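Local coordinates for protein Atp-dependent DNA ligase (Psychromonas sp., PDB 4D05) that probably seals nicks in DNA at the expense of ATP, by way of an enzyme-adenylate intermediate, and holds adenosine monophosphate in this structure, at residues P5-T10 and I97-K102; T10-D15 and V138-L143; Q14-T19 and L155-Q160. All coordinates share one frame; numbering follows the deposited sequence.

How the contacts relate
The first segments follow one another from P5 to T19, with T10 shared by contacts 1 and 2, while their partners lie 87 to 136 residues further on. Contacts 1 and 3 grip the adenine from opposite faces, F98 from the first and M156 from the second; their centres lie about 16 Å apart. They also touch directly, with A9 CB 3.6 Å from M156 CE. Contacts 2 and 3 are closer, about 7 Å between centres, and share Q14 and D15: L140 CD2 packs 4.1 Å from V18 CG2, and L143 meets L155. Of the three, contact 2 is the farthest from the nucleotide, with the side chain of Y12 about 11 Å from AMP, and its centre is about 20 Å from that of contact 1.

Contact 1. Residues P5-T10 and I97-K102; sequences PIQLAT and IFDLPK. With AMP (adenosine monophosphate), chain H.
P5 and P101 face each other where the N-terminal arm passes the turn that follows strand 94-99. The carbonyl O of P5 lies 4.2 Å from CB of P101, a van der Waals approach between two prolines, whose rings restrict phi. Water knits the same place together: one molecule donates to P5 O at 3.0 Å and to P101 O at 2.8 Å, its two O-H groups joining two acceptors that could not bond each other. K102 runs along the exposed edge, its amino group NZ 4.3 Å from P5 CG; a long, flexible lysine suits a border where the ammonium can reach solvent.

Deeper in, Q7 and D99 approach each other. With CG anti to the backbone N (chi1 -178°) and an extended chain, Q7 brings NE2 to 3.8 Å from D99 OD2, too far for a hydrogen bond, and the amide and carboxylate planes are turned 49° apart. A second water donates to D99 OD2 and accepts a weak bond from Q7 NE2. Stronger partners hold the other oxygens: Q7 OE1 takes the backbone N-H of Q165, D99 OD1 that of L100 and the salt bridge to R110.

F98, one residue before D99, forms with it a classic beta bulge opposite D63. Its ring faces the adenine, with AMP N3 3.4 Å above the plane and over the ring centre. With an alanine in place of F98 the ring under N3 is gone, and the adenine would probably be left freer to tilt. Chemically, the two segments are joined by water bridges, one of them weak on the Q7 side, and van der Waals approaches rather than direct hydrogen bonds, whereas R110 and the L100 N-H probably steady the carboxylate of D99, next to the residue whose ring face lies over the base.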
loop_
_atom_site.group_PDB
_atom_site.type_symbol
_atom_site.label_atom_id
_atom_site.label_comp_id
_atom_site.label_asym_id
_atom_site.label_seq_id
_atom_site.Cartn_x
_atom_site.Cartn_y
_atom_site.Cartn_z
ATOM N N PRO A 5 10.536 1.718 15.397
ATOM C CA PRO A 5 10.610 3.166 15.135
ATOM C C PRO A 5 10.653 3.375 13.653
ATOM O O PRO A 5 11.708 3.617 13.065
ATOM C CB PRO A 5 11.934 3.569 15.778
ATOM C CG PRO A 5 12.791 2.362 15.565
ATOM C CD PRO A 5 11.868 1.162 15.703
ATOM N N ILE A 6 9.489 3.248 13.037
ATOM C CA ILE A 6 9.406 3.278 11.588
ATOM C C ILE A 6 8.660 4.471 10.951
ATOM O O ILE A 6 7.746 5.085 11.542
ATOM C CB ILE A 6 8.844 1.952 11.090
ATOM C CG1 ILE A 6 7.441 1.683 11.654
ATOM C CG2 ILE A 6 9.774 0.886 11.491
ATOM C CD1 ILE A 6 6.725 0.524 11.011
ATOM N N GLN A 7 9.053 4.781 9.720
ATOM C CA GLN A 7 8.437 5.875 8.960
ATOM C C GLN A 7 7.254 5.350 8.262
ATOM O O GLN A 7 7.337 4.232 7.747
ATOM C CB GLN A 7 9.390 6.373 7.880
ATOM C CG GLN A 7 8.857 7.533 7.066
ATOM C CD GLN A 7 10.039 8.260 6.411
ATOM O OE1 GLN A 7 10.462 9.331 6.820
ATOM N NE2 GLN A 7 10.582 7.654 5.452
ATOM N N LEU A 8 6.173 6.136 8.227
ATOM C CA LEU A 8 4.945 5.754 7.562
ATOM C C LEU A 8 4.557 6.665 6.374
ATOM O O LEU A 8 4.823 7.889 6.340
ATOM C CB LEU A 8 3.762 5.709 8.539
ATOM C CG LEU A 8 3.922 4.981 9.877
ATOM C CD1 LEU A 8 2.611 5.144 10.618
ATOM C CD2 LEU A 8 4.293 3.471 9.721
ATOM N N ALA A 9 3.910 6.040 5.391
ATOM C CA ALA A 9 3.600 6.731 4.136
ATOM C C ALA A 9 2.285 7.477 4.205
ATOM O O ALA A 9 1.319 7.038 4.865
ATOM C CB ALA A 9 3.544 5.751 3.004
ATOM N N THR A 10 2.243 8.586 3.479
ATOM C CA THR A 10 1.000 9.327 3.197
ATOM C C THR A 10 0.467 9.047 1.777
ATOM O O THR A 10 1.043 8.240 1.073
ATOM C CB THR A 10 1.216 10.827 3.355
ATOM O OG1 THR A 10 2.333 11.250 2.551
ATOM C CG2 THR A 10 1.475 11.162 4.839
ATOM N N ILE A 97 14.491 -4.639 0.891
ATOM C CA ILE A 97 14.672 -3.432 1.682
ATOM C C ILE A 97 14.345 -2.162 0.942
ATOM O O ILE A 97 14.588 -2.049 -0.269
ATOM C CB ILE A 97 16.060 -3.397 2.325
ATOM C CG1 ILE A 97 17.172 -3.258 1.283
ATOM C CG2 ILE A 97 16.226 -4.666 3.192
ATOM C CD1 ILE A 97 18.568 -3.002 1.900
ATOM N N PHE A 98 13.838 -1.198 1.704
ATOM C CA PHE A 98 13.484 0.085 1.151
ATOM C C PHE A 98 13.953 1.276 2.013
ATOM O O PHE A 98 13.804 2.408 1.585
ATOM C CB PHE A 98 11.958 0.157 0.843
ATOM C CG PHE A 98 11.066 -0.130 2.023
ATOM C CD1 PHE A 98 10.937 0.778 3.033
ATOM C CD2 PHE A 98 10.322 -1.287 2.099
ATOM C CE1 PHE A 98 10.102 0.530 4.123
ATOM C CE2 PHE A 98 9.476 -1.516 3.191
ATOM C CZ PHE A 98 9.378 -0.595 4.183
ATOM N N ASP A 99 14.515 1.049 3.202
ATOM C CA ASP A 99 15.105 2.162 3.920
ATOM C C ASP A 99 16.063 1.701 5.015
ATOM O O ASP A 99 16.196 0.505 5.294
ATOM C CB ASP A 99 14.014 3.095 4.470
ATOM C CG ASP A 99 14.410 4.569 4.418
ATOM O OD1 ASP A 99 15.622 4.858 4.372
ATOM O OD2 ASP A 99 13.514 5.441 4.478
ATOM N N LEU A 100 16.752 2.681 5.577
ATOM C CA LEU A 100 17.766 2.531 6.641
ATOM C C LEU A 100 17.331 3.465 7.788
ATOM O O LEU A 100 17.643 4.659 7.808
ATOM C CB LEU A 100 19.169 2.930 6.135
ATOM C CG LEU A 100 19.712 2.140 4.959
ATOM C CD1 LEU A 100 21.100 2.588 4.542
ATOM C CD2 LEU A 100 19.776 0.660 5.266
ATOM N N PRO A 101 16.530 2.950 8.720
ATOM C CA PRO A 101 15.826 3.851 9.650
ATOM C C PRO A 101 16.682 4.544 10.690
ATOM O O PRO A 101 16.152 5.431 11.365
ATOM C CB PRO A 101 14.820 2.931 10.363
ATOM C CG PRO A 101 14.831 1.704 9.609
ATOM C CD PRO A 101 16.085 1.561 8.840
ATOM N N LYS A 102 17.942 4.147 10.859
ATOM C CA LYS A 102 18.802 4.831 11.817
ATOM C C LYS A 102 19.750 5.804 11.103
ATOM O O LYS A 102 20.596 6.453 11.740
ATOM C CB LYS A 102 19.592 3.833 12.649
ATOM C CG LYS A 102 18.727 3.026 13.625
ATOM C CD LYS A 102 18.004 3.922 14.630
ATOM C CE LYS A 102 17.175 3.134 15.665
ATOM N NZ LYS A 102 16.591 4.051 16.699
HETATM P P AMP H . -0.227 -0.344 1.281
HETATM O O1P AMP H . -1.271 0.718 1.481
HETATM O O2P AMP H . -0.402 -1.804 1.659
HETATM O "O5'" AMP H . 1.129 0.242 1.861
HETATM C "C5'" AMP H . 2.256 -0.569 1.620
HETATM C "C4'" AMP H . 2.999 -0.657 2.918
HETATM O "O4'" AMP H . 4.184 -1.410 2.774
HETATM C "C3'" AMP H . 3.367 0.734 3.310
HETATM O "O3'" AMP H . 3.071 0.795 4.715
HETATM C "C2'" AMP H . 4.841 0.821 3.041
HETATM O "O2'" AMP H . 5.250 1.577 4.184
HETATM C "C1'" AMP H . 5.365 -0.634 2.856
HETATM N N9 AMP H . 5.999 -0.826 1.507
HETATM C C8 AMP H . 5.792 -1.779 0.554
HETATM N N7 AMP H . 6.541 -1.581 -0.560
HETATM C C5 AMP H . 7.293 -0.493 -0.279
HETATM C C6 AMP H . 8.268 0.309 -1.023
HETATM N N6 AMP H . 8.625 -0.063 -2.262
HETATM N N1 AMP H . 8.793 1.358 -0.381
HETATM C C2 AMP H . 8.403 1.762 0.836
HETATM N N3 AMP H . 7.517 1.108 1.567
HETATM C C4 AMP H . 6.937 -0.006 1.059
HETATM O O HOH W 1 14.343 5.037 13.464
HETATM O O HOH W 2 10.968 4.773 3.859
#

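Contact 2. Residues T10-D15 and V138-L143; sequences TNYRQD and VALFDL
Y12 and L140 point at each other from opposite directions, the tyrosine reaching out from the end of strand 8-11 and the leucine from helix 137-149. Methyl CD2 of L140 comes to 3.9 Å from Y12 CE1 and to 4.0 Å from Y12 OH, touching the ring near its hydroxyl end at a slant. Both residues hold CG anti to the backbone N (chi1 176° for Y12), which directs each side chain toward the other segment.

F141, the next residue of the helix, crosses Y12 obliquely. Its CE1 lies 4.1 Å from Y12 CE2 and 4.0 Å from the phenolic OH, with CZ close behind. L140 and F141 thus divide the ring between them, the leucine at CE1 and the phenylalanine at CE2. No hydrogen bond links the segments; the contact is apolar. A tyrosine suits this border because its ring gives hydrocarbon to the helix while its hydroxyl lies at the far end, between L140 CD2 and F141 CE1; the compact, branched L140 suits the buried side.

Behind this pair, L140 continues inward over L155 of strand 154-159, V23 of strand 21-26 and L175 of strand 173-175, with I134 beside it. Y12 also touches L175 and is hydrogen-bonded through its backbone to K174. Helix 137-149 therefore packs on one face of the sheet, and Y12 closes one flank of that interface.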
loop_
_atom_site.group_PDB
_atom_site.type_symbol
_atom_site.label_atom_id
_atom_site.label_comp_id
_atom_site.label_asym_id
_atom_site.label_seq_id
_atom_site.Cartn_x
_atom_site.Cartn_y
_atom_site.Cartn_z
ATOM N N THR A 10 2.243 8.586 3.479
ATOM C CA THR A 10 1.000 9.327 3.197
ATOM C C THR A 10 0.467 9.047 1.777
ATOM O O THR A 10 1.043 8.240 1.073
ATOM C CB THR A 10 1.216 10.827 3.355
ATOM O OG1 THR A 10 2.333 11.250 2.551
ATOM C CG2 THR A 10 1.475 11.162 4.839
ATOM N N ASN A 11 -0.645 9.680 1.375
ATOM C CA ASN A 11 -1.176 9.445 0.024
ATOM C C ASN A 11 -0.598 10.348 -1.042
ATOM O O ASN A 11 -0.227 11.482 -0.770
ATOM C CB ASN A 11 -2.686 9.585 -0.008
ATOM C CG ASN A 11 -3.369 8.445 0.665
ATOM O OD1 ASN A 11 -2.819 7.356 0.776
ATOM N ND2 ASN A 11 -4.584 8.680 1.117
ATOM N N TYR A 12 -0.503 9.815 -2.255
ATOM C CA TYR A 12 -0.071 10.579 -3.418
ATOM C C TYR A 12 -0.827 11.914 -3.539
ATOM O O TYR A 12 -2.051 11.989 -3.289
ATOM C CB TYR A 12 -0.302 9.733 -4.673
ATOM C CG TYR A 12 0.025 10.445 -5.943
ATOM C CD1 TYR A 12 1.338 10.610 -6.346
ATOM C CD2 TYR A 12 -0.980 10.948 -6.746
ATOM C CE1 TYR A 12 1.653 11.286 -7.480
ATOM C CE2 TYR A 12 -0.690 11.621 -7.885
ATOM C CZ TYR A 12 0.637 11.775 -8.263
ATOM O OH TYR A 12 0.939 12.432 -9.415
ATOM N N ARG A 13 -0.080 12.960 -3.870
ATOM C CA ARG A 13 -0.606 14.307 -4.134
ATOM C C ARG A 13 -0.260 14.740 -5.554
ATOM O O ARG A 13 0.885 14.618 -5.965
ATOM C CB ARG A 13 -0.041 15.295 -3.108
ATOM C CG ARG A 13 -0.399 14.921 -1.656
ATOM C CD ARG A 13 0.249 15.852 -0.614
ATOM N NE ARG A 13 1.663 15.519 -0.356
ATOM C CZ ARG A 13 2.703 16.216 -0.797
ATOM N NH1 ARG A 13 2.520 17.322 -1.528
ATOM N NH2 ARG A 13 3.940 15.817 -0.500
ATOM N N GLN A 14 -1.251 15.247 -6.297
ATOM C CA GLN A 14 -1.072 15.609 -7.711
ATOM C C GLN A 14 -0.045 16.685 -7.967
ATOM O O GLN A 14 0.574 16.718 -9.037
ATOM C CB GLN A 14 -2.391 16.130 -8.326
ATOM C CG GLN A 14 -3.518 15.182 -8.269
ATOM C CD GLN A 14 -4.648 15.593 -9.193
ATOM O OE1 GLN A 14 -4.673 16.716 -9.722
ATOM N NE2 GLN A 14 -5.587 14.681 -9.401
ATOM N N ASP A 15 0.114 17.601 -7.026
ATOM C CA ASP A 15 0.886 18.791 -7.336
ATOM C C ASP A 15 2.354 18.679 -6.918
ATOM O O ASP A 15 3.026 19.675 -6.702
ATOM C CB ASP A 15 0.241 20.028 -6.722
ATOM C CG ASP A 15 0.391 20.079 -5.234
ATOM O OD1 ASP A 15 0.496 18.996 -4.614
ATOM O OD2 ASP A 15 0.412 21.204 -4.688
ATOM N N VAL A 138 2.415 11.764 -16.513
ATOM C CA VAL A 138 1.903 10.838 -17.498
ATOM C C VAL A 138 2.719 9.534 -17.501
ATOM O O VAL A 138 2.172 8.420 -17.534
ATOM C CB VAL A 138 1.858 11.471 -18.904
ATOM C CG1 VAL A 138 1.551 10.401 -19.926
ATOM C CG2 VAL A 138 0.812 12.575 -18.916
ATOM N N ALA A 139 4.039 9.655 -17.457
ATOM C CA ALA A 139 4.886 8.481 -17.424
ATOM C C ALA A 139 4.713 7.660 -16.129
ATOM O O ALA A 139 4.744 6.439 -16.136
ATOM C CB ALA A 139 6.334 8.903 -17.599
ATOM N N LEU A 140 4.458 8.356 -15.045
ATOM C CA LEU A 140 4.255 7.727 -13.753
ATOM C C LEU A 140 2.975 6.866 -13.780
ATOM O O LEU A 140 2.951 5.714 -13.299
ATOM C CB LEU A 140 4.145 8.810 -12.690
ATOM C CG LEU A 140 3.918 8.300 -11.273
ATOM C CD1 LEU A 140 5.149 7.576 -10.762
ATOM C CD2 LEU A 140 3.486 9.453 -10.343
ATOM N N PHE A 141 1.911 7.408 -14.376
ATOM C CA PHE A 141 0.629 6.700 -14.405
ATOM C C PHE A 141 0.691 5.567 -15.432
ATOM O O PHE A 141 0.016 4.554 -15.305
ATOM C CB PHE A 141 -0.511 7.667 -14.748
ATOM C CG PHE A 141 -1.012 8.513 -13.605
ATOM C CD1 PHE A 141 -0.320 8.649 -12.424
ATOM C CD2 PHE A 141 -2.251 9.165 -13.727
ATOM C CE1 PHE A 141 -0.816 9.419 -11.382
ATOM C CE2 PHE A 141 -2.745 9.954 -12.686
ATOM C CZ PHE A 141 -1.998 10.068 -11.505
ATOM N N ASP A 142 1.510 5.721 -16.464
ATOM C CA ASP A 142 1.734 4.609 -17.386
ATOM C C ASP A 142 2.450 3.466 -16.652
ATOM O O ASP A 142 2.082 2.296 -16.810
ATOM C CB ASP A 142 2.561 5.078 -18.621
ATOM C CG ASP A 142 2.354 4.208 -19.872
ATOM O OD1 ASP A 142 1.258 3.671 -20.090
ATOM O OD2 ASP A 142 3.321 4.101 -20.669
ATOM N N LEU A 143 3.486 3.809 -15.889
ATOM C CA LEU A 143 4.210 2.828 -15.071
ATOM C C LEU A 143 3.263 2.142 -14.081
ATOM O O LEU A 143 3.315 0.925 -13.931
ATOM C CB LEU A 143 5.373 3.476 -14.332
ATOM C CG LEU A 143 6.092 2.567 -13.348
ATOM C CD1 LEU A 143 6.673 1.337 -14.009
ATOM C CD2 LEU A 143 7.153 3.369 -12.663
#

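Contact 3. Residues Q14-T19 and L155-Q160; sequences QDIDVT and LMLHHQ. With AMP (adenosine monophosphate), chain H.
I16 carries CG1 between its backbone N and carbonyl carbon (chi1 58°) and then runs out straight, which delivers CD1 to the tip of L157, whose own CG stands anti to its carbonyl carbon (chi1 -72°). The two terminal methyls, I16 CD1 and L157 CD2, meet at 3.8 Å as the chains cross at a slant. V18 adds CG2 at 4.3 Å from the same L157 methyl. Branched aliphatic residues suit this place, where a loop must fill against a strand without offering polar atoms.

The loop keeps its shape by an Asx turn, D17 OD1 accepting from T19 N (3.0 Å), reinforced by T19 OG1 (2.7 Å). The hydroxyl meets the oxygen on its syn side and the N-H comes from above the carboxylate plane, both from the same face. A short-chained aspartate and a threonine hydroxyl suit so tight a turn. Beyond it, T19 O and Q160 OE1 both accept from K133 NZ. A water accepts from Q160 NE2 at 3.0 Å and makes a weak bond to T19 O.

On strand 154-159 the neighbour of L157 turns the other way. M156, present as selenomethionine, lays CG 3.4 Å from AMP C6, while its backbone pairs with S24. One face of the strand packs L157 on the loop, while the other turns M156 to the adenine, an arrangement characteristic of the adenylation domain of ATP-dependent DNA ligases, whose two sheets enclose the adenine.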
loop_
_atom_site.group_PDB
_atom_site.type_symbol
_atom_site.label_atom_id
_atom_site.label_comp_id
_atom_site.label_asym_id
_atom_site.label_seq_id
_atom_site.Cartn_x
_atom_site.Cartn_y
_atom_site.Cartn_z
ATOM N N GLN A 14 -1.251 15.247 -6.297
ATOM C CA GLN A 14 -1.072 15.609 -7.711
ATOM C C GLN A 14 -0.045 16.685 -7.967
ATOM O O GLN A 14 0.574 16.718 -9.037
ATOM C CB GLN A 14 -2.391 16.130 -8.326
ATOM C CG GLN A 14 -3.518 15.182 -8.269
ATOM C CD GLN A 14 -4.648 15.593 -9.193
ATOM O OE1 GLN A 14 -4.673 16.716 -9.722
ATOM N NE2 GLN A 14 -5.587 14.681 -9.401
ATOM N N ASP A 15 0.114 17.601 -7.026
ATOM C CA ASP A 15 0.886 18.791 -7.336
ATOM C C ASP A 15 2.354 18.679 -6.918
ATOM O O ASP A 15 3.026 19.675 -6.702
ATOM C CB ASP A 15 0.241 20.028 -6.722
ATOM C CG ASP A 15 0.391 20.079 -5.234
ATOM O OD1 ASP A 15 0.496 18.996 -4.614
ATOM O OD2 ASP A 15 0.412 21.204 -4.688
ATOM N N ILE A 16 2.871 17.473 -6.831
ATOM C CA ILE A 16 4.299 17.319 -6.534
ATOM C C ILE A 16 5.152 17.535 -7.787
ATOM O O ILE A 16 4.658 17.497 -8.920
ATOM C CB ILE A 16 4.589 15.921 -5.988
ATOM C CG1 ILE A 16 4.137 14.866 -7.014
ATOM C CG2 ILE A 16 3.870 15.742 -4.639
ATOM C CD1 ILE A 16 4.471 13.411 -6.608
ATOM N N ASP A 17 6.444 17.732 -7.585
ATOM C CA ASP A 17 7.385 17.695 -8.689
ATOM C C ASP A 17 7.892 16.269 -8.700
ATOM O O ASP A 17 8.781 15.911 -7.918
ATOM C CB ASP A 17 8.521 18.682 -8.451
ATOM C CG ASP A 17 9.632 18.576 -9.476
ATOM O OD1 ASP A 17 9.581 17.704 -10.402
ATOM O OD2 ASP A 17 10.595 19.360 -9.314
ATOM N N VAL A 18 7.312 15.455 -9.579
ATOM C CA VAL A 18 7.621 14.024 -9.613
ATOM C C VAL A 18 9.103 13.743 -9.832
ATOM O O VAL A 18 9.572 12.689 -9.423
ATOM C CB VAL A 18 6.762 13.254 -10.635
ATOM C CG1 VAL A 18 7.206 13.523 -12.064
ATOM C CG2 VAL A 18 6.853 11.792 -10.361
ATOM N N THR A 19 9.848 14.673 -10.438
ATOM C CA THR A 19 11.264 14.424 -10.724
ATOM C C THR A 19 12.118 14.404 -9.469
ATOM O O THR A 19 13.294 14.030 -9.515
ATOM C CB THR A 19 11.866 15.444 -11.721
ATOM O OG1 THR A 19 12.037 16.714 -11.077
ATOM C CG2 THR A 19 10.915 15.586 -12.941
ATOM N N LEU A 155 2.619 1.723 -6.624
ATOM C CA LEU A 155 3.938 2.354 -6.537
ATOM C C LEU A 155 4.107 3.097 -5.221
ATOM O O LEU A 155 3.133 3.451 -4.558
ATOM C CB LEU A 155 4.114 3.364 -7.691
ATOM C CG LEU A 155 4.019 2.765 -9.083
ATOM C CD1 LEU A 155 4.033 3.863 -10.161
ATOM C CD2 LEU A 155 5.149 1.823 -9.261
HETATM N N MSE A 156 5.358 3.328 -4.845
HETATM C CA MSE A 156 5.711 4.212 -3.768
HETATM C C MSE A 156 6.656 5.286 -4.278
HETATM O O MSE A 156 7.473 5.015 -5.137
HETATM C CB MSE A 156 6.445 3.446 -2.642
HETATM C CG MSE A 156 5.669 2.256 -2.063
HETATM SE SE MSE A 156 4.119 2.810 -0.977
HETATM C CE MSE A 156 5.048 4.065 0.219
ATOM N N LEU A 157 6.531 6.495 -3.720
ATOM C CA LEU A 157 7.358 7.627 -4.061
ATOM C C LEU A 157 8.062 8.123 -2.786
ATOM O O LEU A 157 7.428 8.299 -1.746
ATOM C CB LEU A 157 6.515 8.763 -4.620
ATOM C CG LEU A 157 5.938 8.535 -6.038
ATOM C CD1 LEU A 157 4.659 7.699 -6.026
ATOM C CD2 LEU A 157 5.646 9.833 -6.708
ATOM N N HIS A 158 9.357 8.397 -2.891
ATOM C CA HIS A 158 10.104 8.879 -1.725
ATOM C C HIS A 158 11.041 9.992 -2.169
ATOM O O HIS A 158 11.877 9.800 -3.041
ATOM C CB HIS A 158 10.873 7.708 -1.128
ATOM C CG HIS A 158 11.385 7.955 0.256
ATOM N ND1 HIS A 158 11.834 6.931 1.060
ATOM C CD2 HIS A 158 11.541 9.088 0.970
ATOM C CE1 HIS A 158 12.196 7.417 2.230
ATOM N NE2 HIS A 158 12.063 8.732 2.194
ATOM N N HIS A 159 10.846 11.173 -1.605
ATOM C CA HIS A 159 11.611 12.348 -1.991
ATOM C C HIS A 159 13.110 12.119 -1.765
ATOM O O HIS A 159 13.538 11.683 -0.682
ATOM C CB HIS A 159 11.101 13.564 -1.218
ATOM C CG HIS A 159 11.510 14.870 -1.805
ATOM N ND1 HIS A 159 12.814 15.303 -1.791
ATOM C CD2 HIS A 159 10.793 15.837 -2.423
ATOM C CE1 HIS A 159 12.884 16.494 -2.370
ATOM N NE2 HIS A 159 11.672 16.834 -2.772
ATOM N N GLN A 160 13.898 12.435 -2.794
ATOM C CA GLN A 160 15.359 12.195 -2.760
ATOM C C GLN A 160 16.067 12.917 -1.607
ATOM O O GLN A 160 17.115 12.464 -1.147
ATOM C CB GLN A 160 15.995 12.581 -4.116
ATOM C CG GLN A 160 15.869 14.043 -4.420
ATOM C CD GLN A 160 16.156 14.373 -5.866
ATOM O OE1 GLN A 160 16.565 13.518 -6.638
ATOM N NE2 GLN A 160 15.918 15.616 -6.243
HETATM P P AMP H . -0.227 -0.344 1.281
HETATM O O1P AMP H . -1.271 0.718 1.481
HETATM O O2P AMP H . -0.402 -1.804 1.659
HETATM O "O5'" AMP H . 1.129 0.242 1.861
HETATM C "C5'" AMP H . 2.256 -0.569 1.620
HETATM C "C4'" AMP H . 2.999 -0.657 2.918
HETATM O "O4'" AMP H . 4.184 -1.410 2.774
HETATM C "C3'" AMP H . 3.367 0.734 3.310
HETATM O "O3'" AMP H . 3.071 0.795 4.715
HETATM C "C2'" AMP H . 4.841 0.821 3.041
HETATM O "O2'" AMP H . 5.250 1.577 4.184
HETATM C "C1'" AMP H . 5.365 -0.634 2.856
HETATM N N9 AMP H . 5.999 -0.826 1.507
HETATM C C8 AMP H . 5.792 -1.779 0.554
HETATM N N7 AMP H . 6.541 -1.581 -0.560
HETATM C C5 AMP H . 7.293 -0.493 -0.279
HETATM C C6 AMP H . 8.268 0.309 -1.023
HETATM N N6 AMP H . 8.625 -0.063 -2.262
HETATM N N1 AMP H . 8.793 1.358 -0.381
HETATM C C2 AMP H . 8.403 1.762 0.836
HETATM N N3 AMP H . 7.517 1.108 1.567
HETATM C C4 AMP H . 6.937 -0.006 1.059
HETATM O O HOH W 3 16.092 15.939 -9.195
#